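Local coordinates for protein glycoside hydrolase family 61 (Trichoderma reesei QM6a, PDB 5O2X) that probably cleaves cellulose oxidatively at a surface copper site, as a lytic polysaccharide monooxygenase of Auxiliary Activity family 9, at residues N41-P46 and Q172-C177; G88-Y93 and H157-L162; H163-A168 and V206-Y211. All blocks are in the same frame, centred on the assembly; numbering follows the deposited sequence.

Overall arrangement
Interactions 1 and 2 meet in one beta sheet. Strand 151-161 pairs with strand 90-96 in interaction 2 and with strand 172-183, whose N-terminal part meets loop 41-46 in interaction 1. Their centres are about 9 Å apart. Interaction 3 joins two loops about 16 Å from the centre of interaction 1 and about 15 Å from that of interaction 2. Segment 163-168 directly follows 157-162, so interactions 2 and 3 share one run of chain. The side chain of Y174 is about 3 Å from the copper ion, that of H163 about 5 Å and that of I159 about 9 Å. One sulfate, probably from the crystallisation liquor, is held by Q172 and H163 together.

Interaction 1: N41-P46 and Q172-C177. With SO4 (sulfate ion), chain T.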
loop_
_atom_site.group_PDB
_atom_site.type_symbol
_atom_site.label_atom_id
_atom_site.label_comp_id
_atom_site.label_asym_id
_atom_site.label_seq_id
_atom_site.Cartn_x
_atom_site.Cartn_y
_atom_site.Cartn_z
ATOM N N ASN A 41 3.291 4.368 14.649
ATOM C CA ASN A 41 2.413 4.730 13.519
ATOM C C ASN A 41 3.142 5.598 12.480
ATOM O O ASN A 41 2.481 6.253 11.645
ATOM C CB ASN A 41 1.133 5.416 13.988
ATOM C CG ASN A 41 0.068 4.454 14.421
ATOM O OD1 ASN A 41 0.053 3.280 14.012
ATOM N ND2 ASN A 41 -0.865 4.957 15.200
ATOM N N GLY A 42 4.468 5.550 12.470
ATOM C CA GLY A 42 5.241 6.459 11.644
ATOM C C GLY A 42 5.581 5.950 10.251
ATOM O O GLY A 42 4.867 5.116 9.664
ATOM N N PHE A 43 6.636 6.549 9.706
ATOM C CA PHE A 43 6.908 6.566 8.290
ATOM C C PHE A 43 8.345 6.135 7.988
ATOM O O PHE A 43 9.201 6.048 8.850
ATOM C CB PHE A 43 6.640 7.981 7.731
ATOM C CG PHE A 43 7.369 9.072 8.493
ATOM C CD1 PHE A 43 8.702 9.344 8.257
ATOM C CD2 PHE A 43 6.684 9.825 9.460
ATOM C CE1 PHE A 43 9.342 10.328 8.994
ATOM C CE2 PHE A 43 7.338 10.795 10.196
ATOM C CZ PHE A 43 8.670 11.056 9.964
ATOM N N VAL A 44 8.569 5.928 6.690
ATOM C CA VAL A 44 9.894 5.782 6.092
ATOM C C VAL A 44 10.206 7.055 5.334
ATOM O O VAL A 44 9.362 7.555 4.575
ATOM C CB VAL A 44 9.947 4.536 5.168
ATOM C CG1 VAL A 44 11.350 4.364 4.613
ATOM C CG2 VAL A 44 9.492 3.291 5.891
ATOM N N SER A 45 11.392 7.619 5.555
ATOM C CA SER A 45 11.780 8.871 4.942
ATOM C C SER A 45 12.599 8.641 3.684
ATOM O O SER A 45 13.136 7.551 3.448
ATOM C CB SER A 45 12.645 9.685 5.936
ATOM O OG SER A 45 11.945 10.055 7.082
ATOM N N PRO A 46 12.803 9.705 2.875
ATOM C CA PRO A 46 13.613 9.577 1.661
ATOM C C PRO A 46 15.036 9.079 1.890
ATOM O O PRO A 46 15.588 8.424 1.008
ATOM C CB PRO A 46 13.559 10.989 1.046
ATOM C CG PRO A 46 12.217 11.500 1.475
ATOM C CD PRO A 46 12.051 10.985 2.893
ATOM N N GLN A 172 6.968 11.690 3.697
ATOM C CA GLN A 172 6.785 10.585 4.635
ATOM C C GLN A 172 6.030 9.476 3.960
ATOM O O GLN A 172 4.913 9.664 3.488
ATOM C CB GLN A 172 5.982 11.056 5.849
ATOM C CG GLN A 172 6.671 12.128 6.666
ATOM C CD GLN A 172 5.777 12.717 7.739
ATOM O OE1 GLN A 172 4.624 12.309 7.898
ATOM N NE2 GLN A 172 6.297 13.698 8.461
ATOM N N ASN A 173 6.639 8.282 3.873
ATOM C CA ASN A 173 6.007 7.159 3.181
ATOM C C ASN A 173 5.489 6.166 4.215
ATOM O O ASN A 173 6.186 5.820 5.177
ATOM C CB ASN A 173 6.992 6.448 2.270
ATOM C CG ASN A 173 7.393 7.280 1.080
ATOM O OD1 ASN A 173 7.819 8.424 1.210
ATOM N ND2 ASN A 173 7.266 6.700 -0.106
ATOM N N TYR A 174 4.283 5.639 3.956
ATOM C CA TYR A 174 3.629 4.711 4.873
ATOM C C TYR A 174 3.256 3.439 4.131
ATOM O O TYR A 174 2.056 3.154 3.876
ATOM C CB TYR A 174 2.382 5.366 5.487
ATOM C CG TYR A 174 2.685 6.627 6.297
ATOM C CD1 TYR A 174 2.824 7.855 5.704
ATOM C CD2 TYR A 174 2.788 6.570 7.686
ATOM C CE1 TYR A 174 3.040 8.994 6.445
ATOM C CE2 TYR A 174 3.018 7.693 8.463
ATOM C CZ TYR A 174 3.107 8.928 7.827
ATOM O OH TYR A 174 3.335 10.037 8.626
ATOM N N PRO A 175 4.245 2.604 3.762
ATOM C CA PRO A 175 3.933 1.335 3.064
ATOM C C PRO A 175 3.404 0.293 4.034
ATOM O O PRO A 175 3.826 0.206 5.198
ATOM C CB PRO A 175 5.303 0.918 2.492
ATOM C CG PRO A 175 6.293 1.520 3.479
ATOM C CD PRO A 175 5.687 2.847 3.859
ATOM N N GLN A 176 2.521 -0.553 3.487
ATOM C CA GLN A 176 1.903 -1.657 4.234
ATOM C C GLN A 176 1.785 -2.837 3.255
ATOM O O GLN A 176 1.137 -2.708 2.215
ATOM C CB GLN A 176 0.504 -1.242 4.710
ATOM C CG GLN A 176 0.474 -0.045 5.662
ATOM C CD GLN A 176 0.775 -0.435 7.071
ATOM O OE1 GLN A 176 -0.138 -0.681 7.881
ATOM N NE2 GLN A 176 2.053 -0.526 7.412
ATOM N N CYS A 177 2.423 -3.945 3.608
ATOM C CA CYS A 177 2.436 -5.124 2.743
ATOM C C CYS A 177 1.531 -6.224 3.258
ATOM O O CYS A 177 1.402 -6.447 4.484
ATOM C CB CYS A 177 3.852 -5.703 2.658
ATOM S SG CYS A 177 4.944 -4.620 1.704
HETATM S S SO4 T . 4.334 15.870 11.595
HETATM O O1 SO4 T . 3.726 17.214 11.523
HETATM O O2 SO4 T . 5.370 16.006 12.635
HETATM O O3 SO4 T . 3.281 14.860 11.896
HETATM O O4 SO4 T . 4.881 15.500 10.332
#
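N41 meets Y174 through its backbone O, which lies at the ring edge in the ring plane, 3.5 Å from Y174 CE2. The side-chain OD1 of N41 bonds to H3 instead. G42 O is 3.2 Å from Y174 CD2 and also takes a hydrogen bond from H57. F43 has the largest share of the contact. Its CB lies over a face of Y174. From there CG, between the backbone N and the carbonyl carbon (chi1 53°), carries the ring onto Q172. Q172 CG stands 3.5 Å above the ring plane of F43, over its centre, and the amide is 5° from parallel to the ring. The F43 edge faces Y174 in an offset edge-to-face pair, ring centroids 6.0 Å apart. Y174 is a residue of the copper site, probably the axial position beside the histidine brace of this family. Its OH donates to Q172 OE1 at 2.7 Å, from above the carbonyl plane. That bond makes Q172 second shell to the copper. Q172 NE2 donates to sulfate O4 at 3.0 Å, an ion probably from the crystallisation liquor. V44 forms a single antiparallel bridge with N173. V44 N donates to N173 O at 2.8 Å, almost straight at 172°, and N173 N returns a bond to V44 O at 2.9 Å. V44 CG2 rests on P175 CD.

Interaction 2: G88-Y93 and H157-L162; sequences GPIVDY and HEIIAL
I90, V91 and D92 pair with I159, E158 and H157 as antiparallel strands. Three backbone hydrogen bonds hold the ladder. V91 and E158 are a hydrogen-bonded pair: V91 N reaches E158 O at 3.0 Å and E158 N reaches V91 O at 2.9 Å. I160 N adds a bond to P89 O at 3.0 Å. Beyond it G88 CA lies 3.2 Å from I160 O in a CA-H...O contact. G88 is fully extended, and I160 O takes the space where a CB would lie.

The polar side-chain contact is a His-carboxylate hydrogen bond. H157 ND1 donates to D92 OD1 at 2.8 Å, with an angle of 148° at the hydrogen. The donor comes on the syn side, 27° out of the carboxylate plane, but OD1 lies close to the ring plane. CG of H157 is anti to the backbone N (chi1 172°), which sets the ring alongside D92. H157 NE2 bonds to W79, so both ring nitrogens are satisfied. D92 OD2 lies near D115 OD1, which could raise the pKa of one of these acids.

Apolar contacts line the face of I90, D92, H157 and I159. I90 CG2 touches H157 CE1 at 3.7 Å, and the I90 and I159 side chains run side by side. On the opposite face the V91 CG2 methyl lies 3.5 Å from the carboxylate oxygen E158 OE1. That oxygen forms a salt bridge with R156 and a hydrogen bond with Y199. Past the end of the ladder, P89 CD meets L162 CD1 at 3.7 Å.

Within the beta-sandwich of the family, strand 110-121 flanks strand 90-96 on one side, and strand 172-183 flanks strand 151-161 on the other. W140 and V142 of strand 139-143 pack against D92.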
loop_
_atom_site.group_PDB
_atom_site.type_symbol
_atom_site.label_atom_id
_atom_site.label_comp_id
_atom_site.label_asym_id
_atom_site.label_seq_id
_atom_site.Cartn_x
_atom_site.Cartn_y
_atom_site.Cartn_z
ATOM N N GLY A 88 -1.702 13.846 0.655
ATOM C CA GLY A 88 -0.802 13.251 -0.295
ATOM C C GLY A 88 -1.436 12.145 -1.110
ATOM O O GLY A 88 -2.626 11.837 -0.980
ATOM N N PRO A 89 -0.621 11.530 -1.980
ATOM C CA PRO A 89 -1.096 10.496 -2.899
ATOM C C PRO A 89 -1.182 9.125 -2.243
ATOM O O PRO A 89 -0.626 8.871 -1.167
ATOM C CB PRO A 89 0.021 10.487 -3.966
ATOM C CG PRO A 89 1.264 10.798 -3.186
ATOM C CD PRO A 89 0.785 11.871 -2.203
ATOM N N ILE A 90 -1.877 8.234 -2.955
ATOM C CA ILE A 90 -2.037 6.840 -2.545
ATOM C C ILE A 90 -1.720 5.972 -3.758
ATOM O O ILE A 90 -2.192 6.258 -4.878
ATOM C CB ILE A 90 -3.472 6.565 -2.032
ATOM C CG1 ILE A 90 -3.698 7.377 -0.755
ATOM C CG2 ILE A 90 -3.672 5.077 -1.766
ATOM C CD1 ILE A 90 -5.120 7.336 -0.227
ATOM N N VAL A 91 -0.902 4.932 -3.542
ATOM C CA VAL A 91 -0.514 4.013 -4.609
ATOM C C VAL A 91 -0.587 2.597 -4.096
ATOM O O VAL A 91 -0.491 2.308 -2.901
ATOM C CB VAL A 91 0.935 4.331 -5.100
ATOM C CG1 VAL A 91 0.987 5.651 -5.853
ATOM C CG2 VAL A 91 1.954 4.286 -3.979
ATOM N N ASP A 92 -0.719 1.667 -5.058
ATOM C CA ASP A 92 -0.724 0.240 -4.756
ATOM C C ASP A 92 0.097 -0.498 -5.780
ATOM O O ASP A 92 0.016 -0.202 -6.991
ATOM C CB ASP A 92 -2.141 -0.363 -4.769
ATOM C CG ASP A 92 -2.961 0.167 -3.623
ATOM O OD1 ASP A 92 -2.944 -0.426 -2.529
ATOM O OD2 ASP A 92 -3.657 1.223 -3.797
ATOM N N TYR A 93 0.845 -1.487 -5.300
ATOM C CA TYR A 93 1.681 -2.327 -6.133
ATOM C C TYR A 93 1.430 -3.789 -5.795
ATOM O O TYR A 93 1.013 -4.146 -4.691
ATOM C CB TYR A 93 3.175 -2.090 -5.859
ATOM C CG TYR A 93 3.657 -0.674 -6.040
ATOM C CD1 TYR A 93 3.539 0.267 -5.025
ATOM C CD2 TYR A 93 4.287 -0.294 -7.207
ATOM C CE1 TYR A 93 4.017 1.547 -5.157
ATOM C CE2 TYR A 93 4.795 1.001 -7.348
ATOM C CZ TYR A 93 4.658 1.915 -6.337
ATOM O OH TYR A 93 5.179 3.168 -6.515
ATOM N N HIS A 157 0.546 -1.500 -0.333
ATOM C CA HIS A 157 -0.313 -0.307 -0.326
ATOM C C HIS A 157 0.426 0.815 0.372
ATOM O O HIS A 157 1.143 0.568 1.347
ATOM C CB HIS A 157 -1.583 -0.681 0.449
ATOM C CG HIS A 157 -2.494 0.465 0.714
ATOM N ND1 HIS A 157 -3.263 1.099 -0.223
ATOM C CD2 HIS A 157 -2.740 1.160 1.858
ATOM C CE1 HIS A 157 -3.954 2.079 0.337
ATOM N NE2 HIS A 157 -3.661 2.138 1.613
ATOM N N GLU A 158 0.296 2.051 -0.087
ATOM C CA GLU A 158 1.103 3.103 0.509
ATOM C C GLU A 158 0.394 4.442 0.389
ATOM O O GLU A 158 -0.082 4.838 -0.673
ATOM C CB GLU A 158 2.438 3.167 -0.239
ATOM C CG GLU A 158 3.443 4.187 0.247
ATOM C CD GLU A 158 4.729 4.099 -0.543
ATOM O OE1 GLU A 158 4.631 3.876 -1.784
ATOM O OE2 GLU A 158 5.825 4.192 0.052
ATOM N N ILE A 159 0.401 5.192 1.502
ATOM C CA ILE A 159 0.084 6.616 1.515
ATOM C C ILE A 159 1.412 7.349 1.620
ATOM O O ILE A 159 2.305 6.938 2.364
ATOM C CB ILE A 159 -0.798 7.014 2.728
ATOM C CG1 ILE A 159 -2.091 6.205 2.806
ATOM C CG2 ILE A 159 -1.118 8.497 2.649
ATOM C CD1 ILE A 159 -2.887 6.479 4.058
ATOM N N ILE A 160 1.553 8.448 0.872
ATOM C CA ILE A 160 2.704 9.338 1.036
ATOM C C ILE A 160 2.130 10.652 1.577
ATOM O O ILE A 160 1.076 11.148 1.110
ATOM C CB ILE A 160 3.462 9.529 -0.272
ATOM C CG1 ILE A 160 3.892 8.172 -0.861
ATOM C CG2 ILE A 160 4.693 10.414 -0.014
ATOM C CD1 ILE A 160 4.553 8.247 -2.181
ATOM N N ALA A 161 2.725 11.191 2.630
ATOM C CA ALA A 161 2.341 12.468 3.179
ATOM C C ALA A 161 3.322 13.530 2.730
ATOM O O ALA A 161 4.543 13.356 2.847
ATOM C CB ALA A 161 2.305 12.413 4.681
ATOM N N LEU A 162 2.761 14.660 2.253
ATOM C CA LEU A 162 3.538 15.706 1.618
ATOM C C LEU A 162 3.528 17.031 2.371
ATOM O O LEU A 162 4.055 18.018 1.847
ATOM C CB LEU A 162 3.074 15.915 0.173
ATOM C CG LEU A 162 3.207 14.713 -0.744
ATOM C CD1 LEU A 162 2.618 15.069 -2.104
ATOM C CD2 LEU A 162 4.651 14.232 -0.874
#

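Interaction 3: H163-A168 and V206-Y211. With SO4 (sulfate ion), chain T.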
loop_
_atom_site.group_PDB
_atom_site.type_symbol
_atom_site.label_atom_id
_atom_site.label_comp_id
_atom_site.label_asym_id
_atom_site.label_seq_id
_atom_site.Cartn_x
_atom_site.Cartn_y
_atom_site.Cartn_z
ATOM N N HIS A 163 2.918 17.095 3.548
ATOM C CA HIS A 163 2.854 18.372 4.269
ATOM C C HIS A 163 4.219 18.961 4.616
ATOM O O HIS A 163 4.352 20.173 4.742
ATOM C CB HIS A 163 2.015 18.201 5.529
ATOM C CG HIS A 163 2.514 17.127 6.431
ATOM N ND1 HIS A 163 2.514 15.799 6.061
ATOM C CD2 HIS A 163 3.098 17.209 7.651
ATOM C CE1 HIS A 163 3.060 15.106 7.046
ATOM N NE2 HIS A 163 3.412 15.930 8.021
ATOM N N SER A 164 5.240 18.123 4.727
ATOM C CA SER A 164 6.627 18.548 5.054
ATOM C C SER A 164 7.581 18.262 3.921
ATOM O O SER A 164 8.784 18.381 4.075
ATOM C CB SER A 164 7.109 17.893 6.370
ATOM O OG SER A 164 6.338 18.419 7.445
ATOM N N ALA A 165 7.045 17.953 2.730
ATOM C CA ALA A 165 7.861 17.498 1.599
ATOM C C ALA A 165 8.552 18.583 0.841
ATOM O O ALA A 165 9.333 18.295 -0.081
ATOM C CB ALA A 165 7.011 16.665 0.687
ATOM N N GLY A 166 8.360 19.858 1.230
ATOM C CA GLY A 166 9.076 20.932 0.563
ATOM C C GLY A 166 10.533 21.003 0.878
ATOM O O GLY A 166 11.266 21.657 0.141
ATOM N N GLN A 167 10.940 20.311 1.938
ATOM C CA GLN A 167 12.340 20.225 2.336
ATOM C C GLN A 167 12.905 18.830 1.983
ATOM O O GLN A 167 12.178 17.837 1.962
ATOM C CB GLN A 167 12.497 20.498 3.820
ATOM C CG GLN A 167 13.944 20.527 4.338
ATOM C CD GLN A 167 14.763 21.568 3.626
ATOM O OE1 GLN A 167 15.322 21.329 2.561
ATOM N NE2 GLN A 167 14.836 22.758 4.196
ATOM N N ALA A 168 14.212 18.811 1.706
ATOM C CA ALA A 168 14.915 17.554 1.515
ATOM C C ALA A 168 14.631 16.620 2.691
ATOM O O ALA A 168 14.661 17.049 3.850
ATOM C CB ALA A 168 16.383 17.837 1.428
ATOM N N VAL A 206 8.262 13.911 -4.692
ATOM C CA VAL A 206 8.850 13.672 -3.356
ATOM C C VAL A 206 9.333 14.979 -2.735
ATOM O O VAL A 206 9.025 15.250 -1.586
ATOM C CB VAL A 206 9.984 12.634 -3.433
ATOM C CG1 VAL A 206 10.744 12.555 -2.098
ATOM C CG2 VAL A 206 9.432 11.277 -3.828
ATOM N N LEU A 207 10.109 15.740 -3.503
ATOM C CA LEU A 207 10.639 17.031 -3.050
ATOM C C LEU A 207 9.762 18.079 -3.740
ATOM O O LEU A 207 9.965 18.398 -4.919
ATOM C CB LEU A 207 12.127 17.142 -3.400
ATOM C CG LEU A 207 12.773 18.460 -2.992
ATOM C CD1 LEU A 207 12.698 18.684 -1.494
ATOM C CD2 LEU A 207 14.210 18.479 -3.451
ATOM N N ILE A 208 8.776 18.559 -3.018
ATOM C CA ILE A 208 7.693 19.317 -3.584
ATOM C C ILE A 208 7.048 20.177 -2.521
ATOM O O ILE A 208 6.735 19.676 -1.433
ATOM C CB ILE A 208 6.660 18.392 -4.250
ATOM C CG1 ILE A 208 5.555 19.250 -4.895
ATOM C CG2 ILE A 208 6.106 17.347 -3.287
ATOM C CD1 ILE A 208 4.546 18.495 -5.669
ATOM N N ASN A 209 6.765 21.423 -2.883
ATOM C CA ASN A 209 5.970 22.319 -2.060
ATOM C C ASN A 209 4.545 22.274 -2.555
ATOM O O ASN A 209 4.263 22.712 -3.682
ATOM C CB ASN A 209 6.533 23.737 -2.186
ATOM C CG ASN A 209 5.801 24.705 -1.332
ATOM O OD1 ASN A 209 5.010 24.299 -0.443
ATOM N ND2 ASN A 209 6.060 25.988 -1.531
ATOM N N ILE A 210 3.638 21.732 -1.739
ATOM C CA ILE A 210 2.228 21.695 -2.124
ATOM C C ILE A 210 1.488 23.000 -1.725
ATOM O O ILE A 210 0.348 23.175 -2.100
ATOM C CB ILE A 210 1.513 20.462 -1.536
ATOM C CG1 ILE A 210 1.336 20.555 -0.023
ATOM C CG2 ILE A 210 2.205 19.186 -1.992
ATOM C CD1 ILE A 210 0.523 19.427 0.570
ATOM N N TYR A 211 2.187 23.900 -1.010
ATOM C CA TYR A 211 1.583 25.148 -0.489
ATOM C C TYR A 211 1.818 26.294 -1.462
ATOM O O TYR A 211 2.371 27.344 -1.143
ATOM C CB TYR A 211 2.045 25.420 0.948
ATOM C CG TYR A 211 1.650 24.254 1.833
ATOM C CD1 TYR A 211 0.350 24.057 2.218
ATOM C CD2 TYR A 211 2.582 23.320 2.255
ATOM C CE1 TYR A 211 -0.030 22.976 3.011
ATOM C CE2 TYR A 211 2.228 22.240 3.041
ATOM C CZ TYR A 211 0.931 22.036 3.395
ATOM O OH TYR A 211 0.567 20.944 4.155
HETATM S S SO4 T . 4.334 15.870 11.595
HETATM O O1 SO4 T . 3.726 17.214 11.523
HETATM O O2 SO4 T . 5.370 16.006 12.635
HETATM O O3 SO4 T . 3.281 14.860 11.896
HETATM O O4 SO4 T . 4.881 15.500 10.332
HETATM O O HOH W 1 10.853 15.669 0.484
#
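A165 makes the tight part of this contact. Its methyl group points at segment 206-211, with CB 3.4 Å from V206 O and close to I208 CG2. A165 O accepts a hydrogen bond from I208 N at 3.0 Å. The donor stands above the carbonyl plane, 51° out of it, away from the lone pairs. I208 O and V206 O also lie near A165 O, acceptor against acceptor, and form no bond with it. A water lies 2.9 Å from Q167 O and 2.8 Å from V206 O, spanning the two loops.

S164 to Q167 form a type I beta turn in the loop that joins strand 151-161 to strand 172-183. Facing it, N209 OD1 accepts from Y211 N in an Asx turn. The contact joins two irregular loops far from the centre of the chain, with the H163 side chain near the copper ion.

The rest is more open to solvent. L207 CG is anti to the backbone N (chi1 179°), and CD1 reaches across to the peptide between Q167 and A168, 3.5 Å from A168 N. Both Q167 and A168 are exposed. At the other end Y211 approaches H163 with its ring edge. Y211 CE2 is 3.4 Å from H163 O, which lies in the ring plane, and Y211 OH is 3.4 Å from H163 CB. The H163 imidazole leads away from Y211 and stacks on H86, a copper ligand. H163 NE2 donates to sulfate O4 at 2.8 Å, and that oxygen meets the imidazole at its edge, in plane. The sulfate is probably from the crystallisation liquor.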